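Local coordinates for protein (endonuclease) (Salmonella typhimurium, PDB 1BYR) that is an endonuclease of the PLD-like family, with helices packed on a mixed beta sheet, at residues Val19-Met32 against Ala39-Lys51. Numbering follows the deposited sequence.
Sequences VLSAIDSAKTSIRM and APDIMKALVAAKK
Ile-23 is a knob in a hole made by Ile-42, Ala-45, Leu-46 and Ala-49. Its CG2 branch does most of the touching. It lies anti to the backbone N and reaches the backbone of the partner helix, 3.5 Å from Ala-45 O. The other branch ends at CD1, 4.2 Å from Ile-42 CG2. One turn earlier, Leu-20 lays CD2 against Ala-45 CB at 3.7 Å. Both of its methyls also border the carboxylate of Asp-41, with CD1 and CD2 near OD2. Val-19 adds CG1, which meets Ile-42 CD1 at 3.9 Å, the two side chains crossing at about a right angle.

Strand 29-32 supplies the floor. Met-32 has CG anti to the backbone N (chi1 -177°) and stays extended beyond it. This carries SD to within 3.8 Å of Leu-46 CD1 and CE to 4.0 Å from Ile-42 CG2. Ile-30 brings CD1 to Ala-49 CB. Ala-45 CB faces helix 19-25, while Ala-49 CB lies between Ile-23 and Ile-30. The axes of helices 19-25 and 40-51 approach to 9.0 Å and run nearly parallel, 14° apart.

At the exposed Asp-24, a water donates to its OD1 (2.8 Å) and to Ala-45 O, a polar bridge beside the packed apolar side chains. Further out, Arg-52 NH2 hydrogen-bonds Ala-26 O, and Asp-101 accepts the backbone N-H groups of Lys-27, Thr-28 and Ser-29, at the turn into strand 29-34.

Helix 40-51 is the crossover of the beta-alpha-beta unit formed with strands 29-34 and 55-61. Helix 14-25 packs beside it on the same sheet. Ile-98 of strand 97-100 touches Ile-23 and Met-32, Ile-58 of strand 55-61 touches Met-32 and Leu-46, and helix 68-79 meets Met-43 and Val-47.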
ATOM      1  N   VAL A  19      -2.479 -12.292  -3.138  1.00  7.29           N
ATOM      2  CA  VAL A  19      -3.759 -11.610  -3.029  1.00  6.97           C
ATOM      3  C   VAL A  19      -4.876 -12.619  -3.349  1.00  6.03           C
ATOM      4  O   VAL A  19      -5.885 -12.675  -2.643  1.00  6.53           O
ATOM      5  CB  VAL A  19      -3.814 -10.398  -4.003  1.00  7.39           C
ATOM      6  CG1 VAL A  19      -5.223  -9.809  -4.042  1.00  7.49           C
ATOM      7  CG2 VAL A  19      -2.804  -9.335  -3.558  1.00  7.60           C
ATOM      8  N   LEU A  20      -4.684 -13.424  -4.393  1.00  5.85           N
ATOM      9  CA  LEU A  20      -5.673 -14.453  -4.755  1.00  7.97           C
ATOM     10  C   LEU A  20      -5.817 -15.464  -3.613  1.00  7.99           C
ATOM     11  O   LEU A  20      -6.923 -15.912  -3.309  1.00  9.07           O
ATOM     12  CB  LEU A  20      -5.265 -15.168  -6.049  1.00  4.21           C
ATOM     13  CG  LEU A  20      -5.400 -14.250  -7.267  1.00  5.55           C
ATOM     14  CD1 LEU A  20      -4.716 -14.867  -8.480  1.00  6.88           C
ATOM     15  CD2 LEU A  20      -6.877 -13.996  -7.546  1.00  6.33           C
ATOM     16  N   SER A  21      -4.703 -15.793  -2.958  1.00  7.77           N
ATOM     17  CA  SER A  21      -4.698 -16.729  -1.832  1.00  7.81           C
ATOM     18  C   SER A  21      -5.543 -16.207  -0.677  1.00  8.21           C
ATOM     19  O   SER A  21      -6.243 -16.966  -0.003  1.00  8.98           O
ATOM     20  CB  SER A  21      -3.267 -16.969  -1.337  1.00  7.05           C
ATOM     21  OG  SER A  21      -3.239 -17.756  -0.159  1.00  7.55           O
ATOM     22  N   ALA A  22      -5.487 -14.907  -0.440  1.00  7.82           N
ATOM     23  CA  ALA A  22      -6.269 -14.326   0.639  1.00  8.46           C
ATOM     24  C   ALA A  22      -7.766 -14.412   0.328  1.00  8.99           C
ATOM     25  O   ALA A  22      -8.565 -14.765   1.190  1.00  8.87           O
ATOM     26  CB  ALA A  22      -5.854 -12.861   0.871  1.00  8.69           C
ATOM     27  N   ILE A  23      -8.148 -14.098  -0.903  1.00  8.06           N
ATOM     28  CA  ILE A  23      -9.550 -14.145  -1.276  1.00  7.57           C
ATOM     29  C   ILE A  23     -10.044 -15.592  -1.261  1.00  8.57           C
ATOM     30  O   ILE A  23     -11.108 -15.893  -0.734  1.00  6.87           O
ATOM     31  CB  ILE A  23      -9.772 -13.500  -2.661  1.00  8.47           C
ATOM     32  CG1 ILE A  23      -9.432 -12.010  -2.567  1.00  4.58           C
ATOM     33  CG2 ILE A  23     -11.232 -13.702  -3.129  1.00  5.14           C
ATOM     34  CD1 ILE A  23      -9.149 -11.362  -3.918  1.00  6.05           C
ATOM     35  N   ASP A  24      -9.229 -16.487  -1.803  1.00  9.55           N
ATOM     36  CA  ASP A  24      -9.552 -17.907  -1.853  1.00  9.78           C
ATOM     37  C   ASP A  24      -9.676 -18.549  -0.473  1.00 10.93           C
ATOM     38  O   ASP A  24     -10.284 -19.608  -0.323  1.00  9.80           O
ATOM     39  CB  ASP A  24      -8.477 -18.656  -2.629  1.00  8.42           C
ATOM     40  CG  ASP A  24      -8.585 -18.460  -4.123  1.00 11.49           C
ATOM     41  OD1 ASP A  24      -9.627 -17.946  -4.603  1.00 11.18           O
ATOM     42  OD2 ASP A  24      -7.617 -18.826  -4.818  1.00 12.96           O
ATOM     43  N   SER A  25      -9.081 -17.912   0.528  1.00 11.19           N
ATOM     44  CA  SER A  25      -9.105 -18.440   1.894  1.00 11.57           C
ATOM     45  C   SER A  25     -10.344 -18.072   2.700  1.00 11.45           C
ATOM     46  O   SER A  25     -10.624 -18.693   3.722  1.00 12.32           O
ATOM     47  CB  SER A  25      -7.879 -17.957   2.669  1.00  9.11           C
ATOM     48  OG  SER A  25      -8.153 -16.723   3.331  1.00  7.72           O
ATOM     49  N   ALA A  26     -11.068 -17.056   2.256  1.00 10.65           N
ATOM     50  CA  ALA A  26     -12.248 -16.597   2.982  1.00 12.38           C
ATOM     51  C   ALA A  26     -13.326 -17.667   3.131  1.00 14.20           C
ATOM     52  O   ALA A  26     -13.802 -18.248   2.144  1.00 12.87           O
ATOM     53  CB  ALA A  26     -12.836 -15.368   2.305  1.00 10.44           C
ATOM     54  N   LYS A  27     -13.708 -17.919   4.379  1.00 16.03           N
ATOM     55  CA  LYS A  27     -14.748 -18.905   4.679  1.00 16.84           C
ATOM     56  C   LYS A  27     -16.038 -18.222   5.117  1.00 15.94           C
ATOM     57  O   LYS A  27     -17.108 -18.795   5.005  1.00 15.82           O
ATOM     58  CB  LYS A  27     -14.288 -19.854   5.790  1.00 18.35           C
ATOM     59  CG  LYS A  27     -12.913 -20.477   5.572  1.00 19.46           C
ATOM     60  CD  LYS A  27     -12.919 -21.473   4.428  1.00 20.18           C
ATOM     61  CE  LYS A  27     -11.686 -22.386   4.483  1.00 23.21           C
ATOM     62  NZ  LYS A  27     -10.375 -21.653   4.514  1.00 19.74           N
ATOM     63  N   THR A  28     -15.929 -16.988   5.605  1.00 14.27           N
ATOM     64  CA  THR A  28     -17.104 -16.274   6.064  1.00 13.32           C
ATOM     65  C   THR A  28     -17.283 -14.852   5.536  1.00 13.11           C
ATOM     66  O   THR A  28     -18.383 -14.467   5.149  1.00 12.03           O
ATOM     67  CB  THR A  28     -17.145 -16.229   7.597  1.00 15.16           C
ATOM     68  OG1 THR A  28     -16.003 -15.510   8.076  1.00 19.03           O
ATOM     69  CG2 THR A  28     -17.119 -17.638   8.178  1.00 16.33           C
ATOM     70  N   SER A  29     -16.224 -14.048   5.518  1.00 11.27           N
ATOM     71  CA  SER A  29     -16.383 -12.674   5.031  1.00 12.49           C
ATOM     72  C   SER A  29     -15.199 -12.034   4.336  1.00 11.93           C
ATOM     73  O   SER A  29     -14.048 -12.432   4.504  1.00 11.51           O
ATOM     74  CB  SER A  29     -16.824 -11.751   6.177  1.00 11.07           C
ATOM     75  OG  SER A  29     -15.856 -11.736   7.218  1.00 14.07           O
ATOM     76  N   ILE A  30     -15.520 -11.022   3.538  1.00 12.64           N
ATOM     77  CA  ILE A  30     -14.545 -10.251   2.806  1.00 10.37           C
ATOM     78  C   ILE A  30     -15.066  -8.825   2.771  1.00 11.13           C
ATOM     79  O   ILE A  30     -16.195  -8.581   2.355  1.00 12.62           O
ATOM     80  CB  ILE A  30     -14.403 -10.751   1.356  1.00 10.22           C
ATOM     81  CG1 ILE A  30     -13.670 -12.085   1.332  1.00  7.80           C
ATOM     82  CG2 ILE A  30     -13.629  -9.730   0.522  1.00 10.05           C
ATOM     83  CD1 ILE A  30     -13.261 -12.515  -0.065  1.00  6.88           C
ATOM     84  N   ARG A  31     -14.252  -7.884   3.242  1.00  9.59           N
ATOM     85  CA  ARG A  31     -14.612  -6.468   3.231  1.00  8.95           C
ATOM     86  C   ARG A  31     -13.461  -5.847   2.464  1.00  8.31           C
ATOM     87  O   ARG A  31     -12.352  -5.793   2.969  1.00  6.58           O
ATOM     88  CB  ARG A  31     -14.663  -5.912   4.660  1.00  9.61           C
ATOM     89  CG  ARG A  31     -15.887  -6.359   5.467  1.00 11.04           C
ATOM     90  CD  ARG A  31     -17.182  -6.014   4.752  1.00 10.61           C
ATOM     91  NE  ARG A  31     -18.359  -6.459   5.495  1.00 11.92           N
ATOM     92  CZ  ARG A  31     -19.082  -7.531   5.186  1.00 10.95           C
ATOM     93  NH1 ARG A  31     -18.757  -8.289   4.143  1.00 10.00           N
ATOM     94  NH2 ARG A  31     -20.142  -7.841   5.922  1.00  9.99           N
ATOM     95  N   MET A  32     -13.725  -5.411   1.237  1.00  7.65           N
ATOM     96  CA  MET A  32     -12.693  -4.849   0.371  1.00  8.03           C
ATOM     97  C   MET A  32     -12.796  -3.353   0.061  1.00  7.68           C
ATOM     98  O   MET A  32     -13.892  -2.806  -0.087  1.00  6.72           O
ATOM     99  CB  MET A  32     -12.682  -5.635  -0.945  1.00  6.52           C
ATOM    100  CG  MET A  32     -11.606  -5.238  -1.941  1.00  7.15           C
ATOM    101  SD  MET A  32     -11.792  -6.286  -3.387  1.00  9.57           S
ATOM    102  CE  MET A  32     -10.295  -6.130  -4.201  1.00  7.32           C
ATOM    103  N   ALA A  39      -8.871  -5.704 -12.385  1.00  7.48           N
ATOM    104  CA  ALA A  39      -8.326  -7.035 -12.684  1.00  8.23           C
ATOM    105  C   ALA A  39      -9.330  -8.189 -12.792  1.00  9.12           C
ATOM    106  O   ALA A  39      -9.909  -8.620 -11.792  1.00  9.01           O
ATOM    107  CB  ALA A  39      -7.244  -7.389 -11.664  1.00  6.90           C
ATOM    108  N   PRO A  40      -9.527  -8.730 -14.011  1.00 10.60           N
ATOM    109  CA  PRO A  40     -10.480  -9.835 -14.186  1.00 10.14           C
ATOM    110  C   PRO A  40     -10.245 -11.011 -13.231  1.00  8.95           C
ATOM    111  O   PRO A  40     -11.194 -11.563 -12.691  1.00  9.50           O
ATOM    112  CB  PRO A  40     -10.313 -10.226 -15.658  1.00 10.49           C
ATOM    113  CG  PRO A  40      -9.819  -8.974 -16.313  1.00 12.15           C
ATOM    114  CD  PRO A  40      -8.902  -8.347 -15.290  1.00 10.22           C
ATOM    115  N   ASP A  41      -8.981 -11.378 -13.023  1.00  7.32           N
ATOM    116  CA  ASP A  41      -8.619 -12.478 -12.130  1.00  6.46           C
ATOM    117  C   ASP A  41      -9.128 -12.249 -10.698  1.00  8.10           C
ATOM    118  O   ASP A  41      -9.612 -13.177 -10.041  1.00  8.99           O
ATOM    119  CB  ASP A  41      -7.107 -12.646 -12.110  1.00  6.99           C
ATOM    120  CG  ASP A  41      -6.407 -11.498 -11.421  1.00  6.78           C
ATOM    121  OD1 ASP A  41      -6.450 -10.367 -11.950  1.00  6.08           O
ATOM    122  OD2 ASP A  41      -5.819 -11.724 -10.343  1.00  7.01           O
ATOM    123  N   ILE A  42      -9.007 -11.011 -10.222  1.00  7.94           N
ATOM    124  CA  ILE A  42      -9.462 -10.630  -8.887  1.00  8.26           C
ATOM    125  C   ILE A  42     -10.995 -10.731  -8.807  1.00  8.32           C
ATOM    126  O   ILE A  42     -11.559 -11.234  -7.816  1.00  8.34           O
ATOM    127  CB  ILE A  42      -9.030  -9.160  -8.548  1.00 10.43           C
ATOM    128  CG1 ILE A  42      -7.499  -9.045  -8.599  1.00 11.77           C
ATOM    129  CG2 ILE A  42      -9.515  -8.757  -7.146  1.00  8.01           C
ATOM    130  CD1 ILE A  42      -6.789  -9.895  -7.582  1.00 11.53           C
ATOM    131  N   MET A  43     -11.676 -10.244  -9.842  1.00  8.57           N
ATOM    132  CA  MET A  43     -13.142 -10.293  -9.881  1.00  7.89           C
ATOM    133  C   MET A  43     -13.649 -11.730  -9.878  1.00  7.71           C
ATOM    134  O   MET A  43     -14.578 -12.065  -9.142  1.00 10.31           O
ATOM    135  CB  MET A  43     -13.667  -9.563 -11.118  1.00  8.68           C
ATOM    136  CG  MET A  43     -13.099  -8.138 -11.280  1.00  9.86           C
ATOM    137  SD  MET A  43     -13.265  -7.093  -9.788  1.00 10.87           S
ATOM    138  CE  MET A  43     -11.865  -5.920 -10.065  1.00 11.07           C
ATOM    139  N   LYS A  44     -13.032 -12.587 -10.680  1.00  7.86           N
ATOM    140  CA  LYS A  44     -13.436 -13.985 -10.748  1.00  8.17           C
ATOM    141  C   LYS A  44     -13.296 -14.641  -9.400  1.00  9.92           C
ATOM    142  O   LYS A  44     -14.149 -15.444  -8.997  1.00  9.15           O
ATOM    143  CB  LYS A  44     -12.585 -14.739 -11.757  1.00  8.38           C
ATOM    144  CG  LYS A  44     -13.001 -14.494 -13.193  1.00 11.21           C
ATOM    145  CD  LYS A  44     -12.086 -15.227 -14.141  1.00 12.88           C
ATOM    146  CE  LYS A  44     -11.918 -14.446 -15.413  1.00 14.95           C
ATOM    147  NZ  LYS A  44     -11.780 -15.398 -16.541  1.00 20.51           N
ATOM    148  N   ALA A  45     -12.213 -14.307  -8.698  1.00  9.15           N
ATOM    149  CA  ALA A  45     -11.965 -14.859  -7.372  1.00  9.44           C
ATOM    150  C   ALA A  45     -12.987 -14.368  -6.337  1.00  8.52           C
ATOM    151  O   ALA A  45     -13.438 -15.139  -5.491  1.00  8.62           O
ATOM    152  CB  ALA A  45     -10.531 -14.515  -6.908  1.00  6.98           C
ATOM    153  N   LEU A  46     -13.356 -13.091  -6.404  1.00  8.77           N
ATOM    154  CA  LEU A  46     -14.328 -12.537  -5.471  1.00  8.01           C
ATOM    155  C   LEU A  46     -15.693 -13.201  -5.663  1.00  7.83           C
ATOM    156  O   LEU A  46     -16.349 -13.591  -4.693  1.00  5.83           O
ATOM    157  CB  LEU A  46     -14.443 -11.014  -5.647  1.00  6.45           C
ATOM    158  CG  LEU A  46     -13.218 -10.212  -5.184  1.00  7.42           C
ATOM    159  CD1 LEU A  46     -13.220  -8.822  -5.843  1.00  5.25           C
ATOM    160  CD2 LEU A  46     -13.223 -10.108  -3.666  1.00  2.37           C
ATOM    161  N   VAL A  47     -16.118 -13.355  -6.914  1.00 10.28           N
ATOM    162  CA  VAL A  47     -17.402 -13.997  -7.179  1.00 14.61           C
ATOM    163  C   VAL A  47     -17.360 -15.485  -6.822  1.00 14.52           C
ATOM    164  O   VAL A  47     -18.378 -16.060  -6.432  1.00 15.75           O
ATOM    165  CB  VAL A  47     -17.834 -13.807  -8.653  1.00 14.93           C
ATOM    166  CG1 VAL A  47     -17.605 -12.361  -9.088  1.00 15.80           C
ATOM    167  CG2 VAL A  47     -17.073 -14.754  -9.537  1.00 20.52           C
ATOM    168  N   ALA A  48     -16.197 -16.116  -6.932  1.00 13.50           N
ATOM    169  CA  ALA A  48     -16.107 -17.526  -6.547  1.00 13.25           C
ATOM    170  C   ALA A  48     -16.284 -17.596  -5.034  1.00 13.83           C
ATOM    171  O   ALA A  48     -16.828 -18.566  -4.506  1.00 12.80           O
ATOM    172  CB  ALA A  48     -14.767 -18.126  -6.940  1.00 13.08           C
ATOM    173  N   ALA A  49     -15.828 -16.562  -4.331  1.00 12.47           N
ATOM    174  CA  ALA A  49     -15.977 -16.518  -2.879  1.00 13.16           C
ATOM    175  C   ALA A  49     -17.463 -16.415  -2.537  1.00 13.46           C
ATOM    176  O   ALA A  49     -17.971 -17.141  -1.682  1.00 13.37           O
ATOM    177  CB  ALA A  49     -15.225 -15.319  -2.304  1.00 12.31           C
ATOM    178  N   LYS A  50     -18.159 -15.505  -3.201  1.00 14.44           N
ATOM    179  CA  LYS A  50     -19.599 -15.337  -2.979  1.00 17.57           C
ATOM    180  C   LYS A  50     -20.331 -16.676  -3.187  1.00 15.23           C
ATOM    181  O   LYS A  50     -21.138 -17.092  -2.360  1.00 15.52           O
ATOM    182  CB  LYS A  50     -20.150 -14.284  -3.948  1.00 19.50           C
ATOM    183  CG  LYS A  50     -21.654 -14.075  -3.867  1.00 25.12           C
ATOM    184  CD  LYS A  50     -22.011 -13.115  -2.747  1.00 27.98           C
ATOM    185  CE  LYS A  50     -23.518 -12.947  -2.638  1.00 30.90           C
ATOM    186  NZ  LYS A  50     -24.224 -14.098  -3.270  1.00 34.12           N
ATOM    187  N   LYS A  51     -20.028 -17.349  -4.291  1.00 15.47           N
ATOM    188  CA  LYS A  51     -20.633 -18.638  -4.608  1.00 16.19           C
ATOM    189  C   LYS A  51     -20.366 -19.650  -3.498  1.00 17.59           C
ATOM    190  O   LYS A  51     -21.165 -20.547  -3.253  1.00 20.14           O
ATOM    191  CB  LYS A  51     -20.089 -19.164  -5.942  1.00 16.06           C
ATOM    192  CG  LYS A  51     -20.594 -18.398  -7.146  1.00 13.99           C
ATOM    193  CD  LYS A  51     -20.090 -19.025  -8.441  1.00 18.36           C
ATOM    194  CE  LYS A  51     -20.650 -18.304  -9.669  1.00 17.19           C
ATOM    195  NZ  LYS A  51     -19.762 -18.408 -10.877  1.00 16.63           N
TER
HETATM  196  O   HOH W   1     -12.220 -17.218  -3.840  1.00 11.16           O